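Local structure of disease resistance protein RRS1 (Arabidopsis thaliana, 4C6S) at residues 38-43 with 75-80. The protein acts as a WRKY transcription factor and immune receptor that pairs with RPS4 to recognise AvrRps4 and PopP2; this chain is its TIR domain, involved in homo- and heterodimerization. Sequence-based numbering, arbitrary orientation.
Sequences VDVDID and LDKFAK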
# COMPACT_ATOMS: atom_id res chain seq x y z
N VAL A 38 -4.09 7.60 -14.02
CA VAL A 38 -5.02 8.71 -14.21
C VAL A 38 -5.96 8.81 -13.01
O VAL A 38 -6.65 7.85 -12.66
CB VAL A 38 -5.85 8.55 -15.49
CG1 VAL A 38 -6.93 9.61 -15.57
CG2 VAL A 38 -4.94 8.62 -16.69
N ASP A 39 -5.96 9.99 -12.38
CA ASP A 39 -6.81 10.28 -11.23
C ASP A 39 -8.14 10.78 -11.79
O ASP A 39 -8.18 11.83 -12.43
CB ASP A 39 -6.12 11.37 -10.39
CG ASP A 39 -6.93 11.83 -9.18
OD1 ASP A 39 -8.13 11.51 -9.07
OD2 ASP A 39 -6.35 12.55 -8.33
N VAL A 40 -9.23 10.05 -11.55
CA VAL A 40 -10.52 10.40 -12.16
C VAL A 40 -11.17 11.60 -11.47
O VAL A 40 -12.21 12.08 -11.93
CB VAL A 40 -11.52 9.20 -12.16
CG1 VAL A 40 -10.96 8.03 -12.94
CG2 VAL A 40 -11.86 8.78 -10.74
N ASP A 41 -10.57 12.07 -10.39
CA ASP A 41 -11.13 13.18 -9.62
C ASP A 41 -10.68 14.54 -10.13
O ASP A 41 -11.06 15.58 -9.58
CB ASP A 41 -10.78 13.05 -8.14
CG ASP A 41 -11.57 11.97 -7.44
OD1 ASP A 41 -12.74 11.77 -7.82
OD2 ASP A 41 -11.02 11.35 -6.51
N ILE A 42 -9.86 14.56 -11.18
CA ILE A 42 -9.38 15.83 -11.71
C ILE A 42 -10.46 16.54 -12.53
O ILE A 42 -11.45 15.92 -12.93
CB ILE A 42 -8.03 15.70 -12.46
CG1 ILE A 42 -8.04 14.55 -13.46
CG2 ILE A 42 -6.91 15.42 -11.48
CD1 ILE A 42 -8.92 14.72 -14.63
N ASP A 43 -10.27 17.83 -12.78
CA ASP A 43 -11.19 18.60 -13.61
C ASP A 43 -11.29 18.00 -15.01
O ASP A 43 -10.31 17.45 -15.51
CB ASP A 43 -10.71 20.05 -13.69
CG ASP A 43 -9.22 20.15 -13.92
OD1 ASP A 43 -8.46 20.17 -12.92
OD2 ASP A 43 -8.79 20.20 -15.09
N LEU A 75 -21.29 6.53 -13.13
CA LEU A 75 -21.60 7.51 -14.17
C LEU A 75 -20.82 8.80 -13.95
O LEU A 75 -20.39 9.46 -14.90
CB LEU A 75 -23.10 7.81 -14.19
CG LEU A 75 -24.04 6.71 -14.68
CD1 LEU A 75 -25.49 7.14 -14.53
CD2 LEU A 75 -23.75 6.39 -16.13
N ASP A 76 -20.65 9.15 -12.68
CA ASP A 76 -20.01 10.41 -12.32
C ASP A 76 -18.52 10.43 -12.63
O ASP A 76 -17.98 11.45 -13.07
CB ASP A 76 -20.23 10.68 -10.83
CG ASP A 76 -19.70 12.02 -10.40
OD1 ASP A 76 -19.82 12.99 -11.19
OD2 ASP A 76 -19.15 12.11 -9.28
N LYS A 77 -17.84 9.30 -12.43
CA LYS A 77 -16.38 9.29 -12.44
C LYS A 77 -15.74 8.27 -13.37
O LYS A 77 -14.65 8.51 -13.89
CB LYS A 77 -15.84 9.04 -11.03
CG LYS A 77 -16.04 10.18 -10.06
CD LYS A 77 -15.33 9.90 -8.75
CE LYS A 77 -15.67 10.94 -7.69
NZ LYS A 77 -14.83 10.76 -6.46
N PHE A 78 -16.37 7.11 -13.55
CA PHE A 78 -15.70 6.03 -14.27
C PHE A 78 -16.27 5.72 -15.66
O PHE A 78 -15.57 5.15 -16.49
CB PHE A 78 -15.61 4.78 -13.40
CG PHE A 78 -14.54 4.87 -12.32
CD1 PHE A 78 -13.23 4.51 -12.59
CD2 PHE A 78 -14.85 5.36 -11.06
CE1 PHE A 78 -12.23 4.59 -11.62
CE2 PHE A 78 -13.86 5.46 -10.07
CZ PHE A 78 -12.54 5.07 -10.36
N ALA A 79 -17.52 6.10 -15.92
CA ALA A 79 -18.07 5.93 -17.26
C ALA A 79 -17.16 6.55 -18.32
O ALA A 79 -16.97 6.00 -19.40
CB ALA A 79 -19.48 6.52 -17.37
N LYS A 80 -16.58 7.71 -17.99
CA LYS A 80 -15.70 8.40 -18.94
C LYS A 80 -14.40 7.63 -19.18
O LYS A 80 -13.75 7.84 -20.21
CB LYS A 80 -15.41 9.82 -18.46
CG LYS A 80 -14.58 9.89 -17.18
CD LYS A 80 -14.49 11.32 -16.67
CE LYS A 80 -13.37 11.47 -15.65
NZ LYS A 80 -13.86 11.58 -14.25
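V40 carries the tight part of this contact, pushing its two methyls against the turn of helix 74-82 that holds K77 and F78. V40 CG2 sits over one face of the F78 ring, 4.2 Å from the ring centroid and 28° off its normal, a CH-pi contact; V40 CG1 reaches F78 CE1, and V40 CB rests 3.6 Å from K77 O. The F78 ring is buried, backed by M62 and L64 of strand 59-65. Against buried V40 and F78, the more open side belongs to the partly exposed D41, K77 and K80. K80, bent at its last torsion (chi4 -105°), brings NZ to V40 O at 2.9 Å, in the carbonyl plane on a lone pair, and also to K77 O at 3.2 Å, so one ammonium ties the loop to the helix; F47 adds a cation-pi partner. The K77 chain runs extended beyond CG, and K77 NZ meets the syn side of D41 OD1 at 2.7 Å in a salt bridge, while D41 OD2 accepts from E14 N. Within the loop, D39 OD1 accepts from D41 N in an Asx turn. This loop leaves strand 35-39, outermost in this chain's parallel sheet, and docks on a flanking helix of the flavodoxin-like TIR fold.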